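Local coordinates for protein pectinesterase inhibitor 1 (Arabidopsis thaliana, PDB 1X90) that inhibits pectin methylesterases of flowers, siliques and leaves, and needs its N-terminal alpha-hairpin extension to do so, at residues K53-I58 against S126-N131; S43-A48 against S80-L85; E86-H91 against M102-A107; S57-G62 against A70-V75. The protein carries 1 engineered substitution. All coordinates share one frame; numbering follows the deposited sequence.

All four interactions join neighbouring helices of one antiparallel four-helix bundle. Helix 17-61 carries a face of interactions 1, 2 and 4. Interactions 1 and 4 share S57 and I58, with centres about 8 Å apart, and L55 of interaction 1 packs on Y71, C74 and V75 of interaction 4. Interaction 2 lies about 13 Å between centres from interaction 1, joined to it where R47 NH1 comes within 2.8 Å of N131 OD1. Helix 65-94 leads on from interaction 2 to interaction 3, about 9 Å away between centres, where L85 touches A107. Interactions 3 and 4 are the farthest apart, with about 24 Å between centres.

Interaction 1 (K53-I58 against S126-N131); sequences KKLQSI and SSVVNN
S127, in the first turn of helix 126-148, meets the end of K54 from helix 17-61. S127 CB lies 3.3 Å from K54 CD; the hydrogen bond modelled from K54 NZ to S127 OG is doubtful, because that oxygen is placed too close to the lysine chain. K54 spans the gap with CG anti to its backbone N (chi1 -171°) and a bend at chi3 that turns the amine toward the serine. V128 comes next, a compact branched residue suited to a buried seat. V128 CG2 touches K54 CE and sits 3.4 Å from L55 CD2; I58 CD1 lies more loosely, 4.1 Å from the same V128 CG2. With an alanine here in place of K54 the aliphatic bridge is gone, and a gap would probably open beside S127 and over V128 CG2. N131 turns back on its own helix: its ND2 donates to S127 O (2.7 Å) from above the carbonyl plane, and its OD1 accepts from R47, so both ends of this buried amide are held. With local axes 10.4 Å apart and at 151°, this is the antiparallel pairing of first and last helices in a four-helix bundle.

Interaction 2 (S43-A48 against S80-L85); sequences STQARA and SAIGNL
Q45 and T44 on one helix face L85 and I82 on the next, in a buried contact between two antiparallel neighbours of the four-helix bundle, helix 17-61 and helix 65-94. The local axes approach to 9.8 Å at an angle of 159°. The apolar part lies on two levels. T44 turns its methyl CG2 to L85 CD1, 3.2 Å away, and the two side chains meet at about a right angle. This suits a threonine, since its hydroxyl bonds back to T40 O in its own helix and leaves the methyl for the neighbour. L85 also reaches A107 of helix 99-118, as a long branched side chain in the bundle interior can. One turn along, A48 is small enough to admit I82, whose CG1 rests 3.9 Å from A48 CB. The polar part belongs to Q45. Its CG stands nearly anti to the backbone N, and a bend at chi2 (66°) folds the amide across toward L85, with OE1 and NE2 both close to L85 CB. There Q45 NE2 gives a weak hydrogen bond to I82 O, 3.2 Å long and bent to 131° at the hydrogen. An alanine at Q45 would remove the amide and is likely to leave L85 CB and the I82 carbonyl without this cover at the partly exposed border. I82 CD1, the end of the ethyl branch, meets the A48 carbonyl, 3.9 Å from A48 O.

Interaction 3 (E86-H91 against M102-A107); sequences EEAFEH and MKVSAA
K103 lies against A88 and E87, and its side chain touches the opposite helix over most of its length. K103 CB comes first, 3.4 Å from A88 CB. A small residue suits this place, where the CA atoms of A88 and K103 are 5.0 Å apart; a bulkier side chain would probably run into K103 CB. K103 CG follows, 3.4 Å from E87 CB and near A88 N. The chain then bends at chi2 (49°), a turn that brings its outer part across E87 rather than straight away from the helix. K103 CE arrives beside the carboxylate, 3.1 Å from E87 OE2, with the H91 ring more distant and at an oblique angle. At the tip, K103 NZ forms a salt bridge with E87 OE2 over 3.6 Å. The two chains cross at a slant.

Helices 65-94 and 99-118 are here consecutive antiparallel members of the four-helix bundle, their local axes 8.3 Å apart at an angle of 163°. On the inner side of the lysine, V104 takes over: its CG2 packs on A88 CB at 3.8 Å, and the valine also touches C139, A142 and L143 of helix 126-148. A branched apolar residue suits this buried junction of three helices. H91 takes its polar partner from the turn between the helices, with ND1 hydrogen-bonded to D96 OD2. H91 NE2 stays 5.0 Å from K103 NZ; the D96 carboxylate would probably favour a protonated ring, and the lysine's charge would probably oppose it.

Interaction 4 (S57-G62 against A70-V75); sequences SIIDGG and AYRSCV
I59 and Y71 form the close-packed part of this contact, sliding past each other in opposite directions. I59 CG1 lies 3.8 Å from Y71 CB, and CD1 reaches on over the backbone to Y71 O at 3.5 Å. With CG1 anti to the carbonyl carbon (chi1 -67°), the longer branch of I59 points across the gap, and its CD1 also finds V75 CG2 at 4.0 Å. Next to it, the shorter branch of I58 takes the Y71 ring: CG2 sits 3.8 Å from CE1, approaching the ring obliquely. The ring is large enough to fill the space between I58 and L55, while its OH bonds weakly to D125 N. The two helices, 17-61 and 65-94, are joined by a short turn into an antiparallel hairpin at one end of the four-helix bundle, and the disulfide from C74 to C114 ties the second of them to helix 99-118. Toward solvent the contact thins out. R72 lends only the base of its side chain, CG lying 3.6 Å from I59 CD1; a long charged residue suits this exposed border.

Interaction 1 (K53-I58 against S126-N131)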
loop_
_atom_site.group_PDB
_atom_site.type_symbol
_atom_site.label_atom_id
_atom_site.label_comp_id
_atom_site.label_asym_id
_atom_site.label_seq_id
_atom_site.Cartn_x
_atom_site.Cartn_y
_atom_site.Cartn_z
ATOM N N LYS A 53 3.327 -12.638 -10.108
ATOM C CA LYS A 53 3.224 -13.584 -11.199
ATOM C C LYS A 53 4.590 -13.699 -11.881
ATOM O O LYS A 53 5.140 -14.790 -12.014
ATOM C CB LYS A 53 2.147 -13.154 -12.208
ATOM C CG LYS A 53 2.480 -11.913 -13.034
ATOM C CD LYS A 53 1.512 -11.754 -14.221
ATOM C CE LYS A 53 1.848 -10.531 -15.086
ATOM N NZ LYS A 53 0.894 -10.410 -16.232
ATOM N N LYS A 54 5.138 -12.555 -12.268
ATOM C CA LYS A 54 6.417 -12.462 -12.953
ATOM C C LYS A 54 7.536 -13.250 -12.255
ATOM O O LYS A 54 8.365 -13.892 -12.913
ATOM C CB LYS A 54 6.790 -10.989 -13.069
ATOM C CG LYS A 54 7.990 -10.696 -13.947
ATOM C CD LYS A 54 8.353 -9.221 -13.844
ATOM C CE LYS A 54 8.482 -8.767 -12.373
ATOM N NZ LYS A 54 7.495 -7.704 -11.971
ATOM N N LEU A 55 7.578 -13.185 -10.930
ATOM C CA LEU A 55 8.580 -13.924 -10.192
ATOM C C LEU A 55 8.290 -15.423 -10.362
ATOM O O LEU A 55 9.187 -16.218 -10.685
ATOM C CB LEU A 55 8.517 -13.561 -8.715
ATOM C CG LEU A 55 8.914 -12.147 -8.308
ATOM C CD1 LEU A 55 8.486 -11.900 -6.865
ATOM C CD2 LEU A 55 10.415 -11.966 -8.485
ATOM N N GLN A 56 7.034 -15.805 -10.132
ATOM C CA GLN A 56 6.623 -17.206 -10.276
ATOM C C GLN A 56 6.984 -17.703 -11.663
ATOM O O GLN A 56 7.374 -18.860 -11.820
ATOM C CB GLN A 56 5.113 -17.366 -10.054
ATOM C CG GLN A 56 4.639 -16.914 -8.677
ATOM C CD GLN A 56 3.138 -17.020 -8.503
ATOM O OE1 GLN A 56 2.374 -16.740 -9.429
ATOM N NE2 GLN A 56 2.706 -17.405 -7.302
ATOM N N SER A 57 6.868 -16.826 -12.661
ATOM C CA SER A 57 7.200 -17.188 -14.023
ATOM C C SER A 57 8.689 -17.364 -14.206
ATOM O O SER A 57 9.132 -18.385 -14.749
ATOM C CB SER A 57 6.712 -16.130 -14.987
ATOM O OG SER A 57 5.297 -16.179 -15.076
ATOM N N ILE A 58 9.457 -16.363 -13.771
ATOM C CA ILE A 58 10.919 -16.384 -13.870
ATOM C C ILE A 58 11.434 -17.688 -13.283
ATOM O O ILE A 58 12.266 -18.365 -13.875
ATOM C CB ILE A 58 11.556 -15.195 -13.095
ATOM C CG1 ILE A 58 11.186 -13.863 -13.771
ATOM C CG2 ILE A 58 13.069 -15.377 -13.011
ATOM C CD1 ILE A 58 11.418 -12.629 -12.918
ATOM N N SER A 126 14.730 -6.308 -14.018
ATOM C CA SER A 126 14.439 -4.883 -13.836
ATOM C C SER A 126 13.105 -4.719 -13.119
ATOM O O SER A 126 13.022 -4.126 -12.037
ATOM C CB SER A 126 14.351 -4.168 -15.199
ATOM O OG SER A 126 15.403 -4.538 -16.076
ATOM N N SER A 127 12.077 -5.261 -13.769
ATOM C CA SER A 127 10.696 -5.232 -13.333
ATOM C C SER A 127 10.524 -5.467 -11.840
ATOM O O SER A 127 9.917 -4.660 -11.139
ATOM C CB SER A 127 9.913 -6.281 -14.132
ATOM O OG SER A 127 8.554 -6.284 -13.765
ATOM N N VAL A 128 11.064 -6.578 -11.356
ATOM C CA VAL A 128 10.959 -6.923 -9.943
ATOM C C VAL A 128 11.535 -5.798 -9.102
ATOM O O VAL A 128 10.938 -5.372 -8.111
ATOM C CB VAL A 128 11.713 -8.219 -9.645
ATOM C CG1 VAL A 128 11.572 -8.572 -8.186
ATOM C CG2 VAL A 128 11.165 -9.335 -10.512
ATOM N N VAL A 129 12.695 -5.309 -9.519
ATOM C CA VAL A 129 13.361 -4.218 -8.828
ATOM C C VAL A 129 12.542 -2.925 -8.772
ATOM O O VAL A 129 12.360 -2.334 -7.702
ATOM C CB VAL A 129 14.723 -3.905 -9.487
ATOM C CG1 VAL A 129 15.324 -2.638 -8.887
ATOM C CG2 VAL A 129 15.678 -5.073 -9.261
ATOM N N ASN A 130 12.038 -2.485 -9.920
ATOM C CA ASN A 130 11.295 -1.240 -9.955
ATOM C C ASN A 130 10.012 -1.311 -9.158
ATOM O O ASN A 130 9.727 -0.436 -8.345
ATOM C CB ASN A 130 10.987 -0.847 -11.397
ATOM C CG ASN A 130 12.120 -1.187 -12.346
ATOM O OD1 ASN A 130 13.302 -1.027 -12.019
ATOM N ND2 ASN A 130 11.764 -1.660 -13.537
ATOM N N ASN A 131 9.232 -2.352 -9.409
ATOM C CA ASN A 131 7.980 -2.520 -8.705
ATOM C C ASN A 131 8.226 -2.589 -7.220
ATOM O O ASN A 131 7.447 -2.065 -6.435
ATOM C CB ASN A 131 7.281 -3.784 -9.172
ATOM C CG ASN A 131 6.701 -3.630 -10.547
ATOM O OD1 ASN A 131 5.754 -2.887 -10.742
ATOM N ND2 ASN A 131 7.284 -4.317 -11.518
#

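Interaction 2 (S43-A48 against S80-L85)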
loop_
_atom_site.group_PDB
_atom_site.type_symbol
_atom_site.label_atom_id
_atom_site.label_comp_id
_atom_site.label_asym_id
_atom_site.label_seq_id
_atom_site.Cartn_x
_atom_site.Cartn_y
_atom_site.Cartn_z
ATOM N N SER A 43 -3.024 0.694 -6.595
ATOM C CA SER A 43 -1.824 0.777 -7.423
ATOM C C SER A 43 -0.827 -0.237 -6.883
ATOM O O SER A 43 -0.245 -1.028 -7.627
ATOM C CB SER A 43 -1.216 2.175 -7.320
ATOM O OG SER A 43 -1.790 3.052 -8.263
ATOM N N THR A 44 -0.656 -0.201 -5.564
ATOM C CA THR A 44 0.246 -1.080 -4.856
ATOM C C THR A 44 -0.106 -2.548 -5.062
ATOM O O THR A 44 0.754 -3.359 -5.421
ATOM C CB THR A 44 0.230 -0.762 -3.356
ATOM O OG1 THR A 44 0.618 0.602 -3.155
ATOM C CG2 THR A 44 1.203 -1.645 -2.616
ATOM N N GLN A 45 -1.366 -2.894 -4.833
ATOM C CA GLN A 45 -1.820 -4.277 -5.007
ATOM C C GLN A 45 -1.577 -4.761 -6.449
ATOM O O GLN A 45 -1.079 -5.865 -6.676
ATOM C CB GLN A 45 -3.306 -4.374 -4.672
ATOM C CG GLN A 45 -3.741 -5.737 -4.177
ATOM C CD GLN A 45 -3.117 -6.087 -2.849
ATOM O OE1 GLN A 45 -1.900 -6.170 -2.738
ATOM N NE2 GLN A 45 -3.945 -6.289 -1.833
ATOM N N ALA A 46 -1.929 -3.922 -7.417
ATOM C CA ALA A 46 -1.737 -4.247 -8.818
ATOM C C ALA A 46 -0.277 -4.548 -9.141
ATOM O O ALA A 46 0.020 -5.540 -9.804
ATOM C CB ALA A 46 -2.211 -3.102 -9.671
ATOM N N ARG A 47 0.635 -3.686 -8.696
ATOM C CA ARG A 47 2.051 -3.900 -8.964
ATOM C C ARG A 47 2.601 -5.127 -8.253
ATOM O O ARG A 47 3.447 -5.845 -8.812
ATOM C CB ARG A 47 2.864 -2.656 -8.598
ATOM C CG ARG A 47 2.816 -1.574 -9.677
ATOM C CD ARG A 47 3.705 -0.379 -9.347
ATOM N NE ARG A 47 3.684 0.666 -10.378
ATOM C CZ ARG A 47 4.325 0.610 -11.549
ATOM N NH1 ARG A 47 5.057 -0.450 -11.876
ATOM N NH2 ARG A 47 4.243 1.630 -12.395
ATOM N N ALA A 48 2.122 -5.379 -7.031
ATOM C CA ALA A 48 2.566 -6.542 -6.267
ATOM C C ALA A 48 2.099 -7.806 -6.978
ATOM O O ALA A 48 2.839 -8.798 -7.056
ATOM C CB ALA A 48 2.002 -6.500 -4.878
ATOM N N SER A 80 2.821 -12.719 0.861
ATOM C CA SER A 80 2.594 -12.198 2.192
ATOM C C SER A 80 2.227 -10.713 2.145
ATOM O O SER A 80 1.493 -10.220 2.986
ATOM C CB SER A 80 3.851 -12.387 3.030
ATOM O OG SER A 80 3.673 -11.803 4.299
ATOM N N ALA A 81 2.746 -10.003 1.150
ATOM C CA ALA A 81 2.485 -8.575 1.015
ATOM C C ALA A 81 1.084 -8.362 0.472
ATOM O O ALA A 81 0.344 -7.514 0.971
ATOM C CB ALA A 81 3.535 -7.922 0.090
ATOM N N ILE A 82 0.721 -9.118 -0.555
ATOM C CA ILE A 82 -0.623 -9.013 -1.121
ATOM C C ILE A 82 -1.718 -9.293 -0.065
ATOM O O ILE A 82 -2.756 -8.622 -0.035
ATOM C CB ILE A 82 -0.788 -9.981 -2.314
ATOM C CG1 ILE A 82 0.205 -9.593 -3.413
ATOM C CG2 ILE A 82 -2.238 -9.993 -2.780
ATOM C CD1 ILE A 82 0.184 -10.438 -4.636
ATOM N N GLY A 83 -1.491 -10.274 0.806
ATOM C CA GLY A 83 -2.482 -10.540 1.833
ATOM C C GLY A 83 -2.636 -9.319 2.732
ATOM O O GLY A 83 -3.748 -8.830 2.964
ATOM N N ASN A 84 -1.495 -8.839 3.231
ATOM C CA ASN A 84 -1.389 -7.668 4.109
ATOM C C ASN A 84 -1.953 -6.358 3.538
ATOM O O ASN A 84 -2.521 -5.543 4.270
ATOM C CB ASN A 84 0.071 -7.459 4.499
ATOM C CG ASN A 84 0.475 -8.312 5.671
ATOM O OD1 ASN A 84 -0.163 -8.271 6.729
ATOM N ND2 ASN A 84 1.531 -9.089 5.503
ATOM N N LEU A 85 -1.787 -6.155 2.234
ATOM C CA LEU A 85 -2.309 -4.968 1.593
ATOM C C LEU A 85 -3.837 -5.003 1.564
ATOM O O LEU A 85 -4.496 -3.963 1.740
ATOM C CB LEU A 85 -1.758 -4.866 0.174
ATOM C CG LEU A 85 -0.266 -4.553 0.077
ATOM C CD1 LEU A 85 0.078 -4.397 -1.381
ATOM C CD2 LEU A 85 0.083 -3.273 0.853
#

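Interaction 3 (E86-H91 against M102-A107)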
loop_
_atom_site.group_PDB
_atom_site.type_symbol
_atom_site.label_atom_id
_atom_site.label_comp_id
_atom_site.label_asym_id
_atom_site.label_seq_id
_atom_site.Cartn_x
_atom_site.Cartn_y
_atom_site.Cartn_z
ATOM N N GLU A 86 -4.390 -6.199 1.346
ATOM C CA GLU A 86 -5.836 -6.390 1.317
ATOM C C GLU A 86 -6.375 -6.240 2.737
ATOM O O GLU A 86 -7.396 -5.590 2.961
ATOM C CB GLU A 86 -6.171 -7.773 0.752
ATOM C CG GLU A 86 -7.631 -7.949 0.341
ATOM C CD GLU A 86 -8.537 -8.264 1.532
ATOM O OE1 GLU A 86 -9.717 -7.841 1.492
ATOM O OE2 GLU A 86 -8.083 -8.932 2.502
ATOM N N GLU A 87 -5.692 -6.846 3.701
ATOM C CA GLU A 87 -6.117 -6.709 5.093
ATOM C C GLU A 87 -6.142 -5.226 5.441
ATOM O O GLU A 87 -7.113 -4.742 6.020
ATOM C CB GLU A 87 -5.148 -7.414 6.048
ATOM C CG GLU A 87 -5.316 -8.924 6.163
ATOM C CD GLU A 87 -4.287 -9.549 7.094
ATOM O OE1 GLU A 87 -3.102 -9.664 6.706
ATOM O OE2 GLU A 87 -4.665 -9.918 8.227
ATOM N N ALA A 88 -5.062 -4.521 5.087
ATOM C CA ALA A 88 -4.921 -3.084 5.343
ATOM C C ALA A 88 -6.104 -2.324 4.760
ATOM O O ALA A 88 -6.548 -1.307 5.314
ATOM C CB ALA A 88 -3.626 -2.566 4.735
ATOM N N PHE A 89 -6.606 -2.820 3.629
ATOM C CA PHE A 89 -7.756 -2.215 2.961
ATOM C C PHE A 89 -9.006 -2.399 3.831
ATOM O O PHE A 89 -9.850 -1.511 3.922
ATOM C CB PHE A 89 -7.962 -2.865 1.606
ATOM C CG PHE A 89 -8.718 -2.024 0.649
ATOM C CD1 PHE A 89 -8.063 -1.385 -0.395
ATOM C CD2 PHE A 89 -10.091 -1.855 0.790
ATOM C CE1 PHE A 89 -8.774 -0.576 -1.301
ATOM C CE2 PHE A 89 -10.819 -1.054 -0.102
ATOM C CZ PHE A 89 -10.157 -0.411 -1.152
ATOM N N GLU A 90 -9.118 -3.556 4.472
ATOM C CA GLU A 90 -10.240 -3.823 5.358
ATOM C C GLU A 90 -10.204 -2.880 6.579
ATOM O O GLU A 90 -11.249 -2.406 7.029
ATOM C CB GLU A 90 -10.200 -5.280 5.813
ATOM C CG GLU A 90 -10.197 -6.235 4.652
ATOM C CD GLU A 90 -10.119 -7.690 5.066
ATOM O OE1 GLU A 90 -10.028 -8.546 4.165
ATOM O OE2 GLU A 90 -10.142 -7.984 6.280
ATOM N N HIS A 91 -9.007 -2.612 7.110
ATOM C CA HIS A 91 -8.845 -1.706 8.260
ATOM C C HIS A 91 -9.153 -0.266 7.844
ATOM O O HIS A 91 -9.737 0.497 8.603
ATOM C CB HIS A 91 -7.419 -1.804 8.823
ATOM C CG HIS A 91 -7.126 -3.113 9.487
ATOM N ND1 HIS A 91 -7.457 -3.373 10.798
ATOM C CD2 HIS A 91 -6.607 -4.264 8.992
ATOM C CE1 HIS A 91 -7.160 -4.631 11.084
ATOM N NE2 HIS A 91 -6.646 -5.191 10.006
ATOM N N MET A 102 -0.209 -1.083 10.516
ATOM C CA MET A 102 0.471 -2.332 10.809
ATOM C C MET A 102 0.549 -3.174 9.540
ATOM O O MET A 102 1.616 -3.600 9.134
ATOM C CB MET A 102 -0.315 -3.077 11.892
ATOM C CG MET A 102 0.416 -4.214 12.531
ATOM S SD MET A 102 -0.664 -5.092 13.697
ATOM C CE MET A 102 -1.383 -6.342 12.570
ATOM N N LYS A 103 -0.599 -3.396 8.912
ATOM C CA LYS A 103 -0.671 -4.183 7.701
ATOM C C LYS A 103 0.142 -3.598 6.564
ATOM O O LYS A 103 0.784 -4.332 5.818
ATOM C CB LYS A 103 -2.123 -4.336 7.286
ATOM C CG LYS A 103 -2.648 -5.715 7.553
ATOM C CD LYS A 103 -2.340 -6.179 8.957
ATOM C CE LYS A 103 -3.003 -7.531 9.231
ATOM N NZ LYS A 103 -2.591 -8.149 10.529
ATOM N N VAL A 104 0.105 -2.279 6.422
ATOM C CA VAL A 104 0.881 -1.622 5.381
ATOM C C VAL A 104 2.369 -1.800 5.678
ATOM O O VAL A 104 3.150 -2.072 4.770
ATOM C CB VAL A 104 0.557 -0.113 5.285
ATOM C CG1 VAL A 104 1.507 0.565 4.310
ATOM C CG2 VAL A 104 -0.861 0.075 4.807
ATOM N N SER A 105 2.770 -1.653 6.938
ATOM C CA SER A 105 4.180 -1.834 7.277
ATOM C C SER A 105 4.608 -3.205 6.787
ATOM O O SER A 105 5.471 -3.320 5.904
ATOM C CB SER A 105 4.401 -1.752 8.786
ATOM O OG SER A 105 3.945 -0.507 9.283
ATOM N N ALA A 106 3.995 -4.233 7.372
ATOM C CA ALA A 106 4.256 -5.626 7.018
ATOM C C ALA A 106 4.481 -5.789 5.516
ATOM O O ALA A 106 5.498 -6.349 5.088
ATOM C CB ALA A 106 3.081 -6.499 7.460
ATOM N N ALA A 107 3.524 -5.319 4.718
ATOM C CA ALA A 107 3.648 -5.403 3.273
ATOM C C ALA A 107 4.959 -4.747 2.843
ATOM O O ALA A 107 5.740 -5.356 2.109
ATOM C CB ALA A 107 2.468 -4.721 2.594
#

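Interaction 4 (S57-G62 against A70-V75)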
loop_
_atom_site.group_PDB
_atom_site.type_symbol
_atom_site.label_atom_id
_atom_site.label_comp_id
_atom_site.label_asym_id
_atom_site.label_seq_id
_atom_site.Cartn_x
_atom_site.Cartn_y
_atom_site.Cartn_z
ATOM N N SER A 57 6.868 -16.826 -12.661
ATOM C CA SER A 57 7.200 -17.188 -14.023
ATOM C C SER A 57 8.689 -17.364 -14.206
ATOM O O SER A 57 9.132 -18.385 -14.749
ATOM C CB SER A 57 6.712 -16.130 -14.987
ATOM O OG SER A 57 5.297 -16.179 -15.076
ATOM N N ILE A 58 9.457 -16.363 -13.771
ATOM C CA ILE A 58 10.919 -16.384 -13.870
ATOM C C ILE A 58 11.434 -17.688 -13.283
ATOM O O ILE A 58 12.266 -18.365 -13.875
ATOM C CB ILE A 58 11.556 -15.195 -13.095
ATOM C CG1 ILE A 58 11.186 -13.863 -13.771
ATOM C CG2 ILE A 58 13.069 -15.377 -13.011
ATOM C CD1 ILE A 58 11.418 -12.629 -12.918
ATOM N N ILE A 59 10.921 -18.035 -12.112
ATOM C CA ILE A 59 11.304 -19.271 -11.461
ATOM C C ILE A 59 10.949 -20.438 -12.388
ATOM O O ILE A 59 11.737 -21.351 -12.573
ATOM C CB ILE A 59 10.571 -19.414 -10.122
ATOM C CG1 ILE A 59 11.065 -18.328 -9.161
ATOM C CG2 ILE A 59 10.734 -20.821 -9.585
ATOM C CD1 ILE A 59 10.634 -18.530 -7.694
ATOM N N ASP A 60 9.759 -20.396 -12.977
ATOM C CA ASP A 60 9.330 -21.443 -13.899
ATOM C C ASP A 60 10.306 -21.604 -15.051
ATOM O O ASP A 60 10.806 -22.705 -15.289
ATOM C CB ASP A 60 7.951 -21.124 -14.467
ATOM C CG ASP A 60 6.843 -21.479 -13.514
ATOM O OD1 ASP A 60 5.715 -20.970 -13.710
ATOM O OD2 ASP A 60 7.101 -22.272 -12.574
ATOM N N GLY A 61 10.557 -20.506 -15.764
ATOM C CA GLY A 61 11.465 -20.530 -16.899
ATOM C C GLY A 61 12.854 -21.058 -16.590
ATOM O O GLY A 61 13.631 -21.324 -17.502
ATOM N N GLY A 62 13.163 -21.205 -15.303
ATOM C CA GLY A 62 14.461 -21.701 -14.889
ATOM C C GLY A 62 15.552 -20.639 -14.747
ATOM O O GLY A 62 15.704 -19.755 -15.602
ATOM N N ALA A 70 16.719 -16.513 -4.314
ATOM C CA ALA A 70 16.280 -15.141 -4.037
ATOM C C ALA A 70 14.893 -14.882 -4.577
ATOM O O ALA A 70 14.059 -14.285 -3.905
ATOM C CB ALA A 70 17.263 -14.131 -4.622
ATOM N N TYR A 71 14.649 -15.324 -5.804
ATOM C CA TYR A 71 13.339 -15.156 -6.424
ATOM C C TYR A 71 12.273 -15.960 -5.670
ATOM O O TYR A 71 11.097 -15.627 -5.704
ATOM C CB TYR A 71 13.416 -15.563 -7.883
ATOM C CG TYR A 71 14.165 -14.554 -8.740
ATOM C CD1 TYR A 71 14.992 -14.967 -9.785
ATOM C CD2 TYR A 71 13.998 -13.179 -8.547
ATOM C CE1 TYR A 71 15.628 -14.035 -10.620
ATOM C CE2 TYR A 71 14.623 -12.254 -9.379
ATOM C CZ TYR A 71 15.432 -12.685 -10.416
ATOM O OH TYR A 71 15.991 -11.776 -11.285
ATOM N N ARG A 72 12.680 -17.015 -4.974
ATOM C CA ARG A 72 11.732 -17.780 -4.174
ATOM C C ARG A 72 11.417 -17.020 -2.889
ATOM O O ARG A 72 10.291 -17.061 -2.401
ATOM C CB ARG A 72 12.301 -19.149 -3.820
ATOM C CG ARG A 72 12.108 -20.177 -4.909
ATOM C CD ARG A 72 12.873 -21.425 -4.561
ATOM N NE ARG A 72 12.567 -21.860 -3.197
ATOM C CZ ARG A 72 13.372 -22.635 -2.480
ATOM N NH1 ARG A 72 14.529 -23.050 -3.011
ATOM N NH2 ARG A 72 13.031 -22.984 -1.240
ATOM N N SER A 73 12.418 -16.341 -2.330
ATOM C CA SER A 73 12.216 -15.559 -1.118
ATOM C C SER A 73 11.286 -14.385 -1.457
ATOM O O SER A 73 10.405 -14.027 -0.662
ATOM C CB SER A 73 13.556 -15.031 -0.577
ATOM O OG SER A 73 14.308 -16.030 0.111
ATOM N N CYS A 74 11.474 -13.795 -2.642
ATOM C CA CYS A 74 10.636 -12.688 -3.070
ATOM C C CYS A 74 9.200 -13.111 -3.235
ATOM O O CYS A 74 8.297 -12.362 -2.875
ATOM C CB CYS A 74 11.114 -12.113 -4.400
ATOM S SG CYS A 74 12.467 -10.899 -4.261
ATOM N N VAL A 75 8.979 -14.298 -3.796
ATOM C CA VAL A 75 7.621 -14.809 -4.000
ATOM C C VAL A 75 6.887 -14.897 -2.674
ATOM O O VAL A 75 5.727 -14.494 -2.556
ATOM C CB VAL A 75 7.640 -16.217 -4.663
ATOM C CG1 VAL A 75 6.310 -16.947 -4.418
ATOM C CG2 VAL A 75 7.898 -16.070 -6.182
#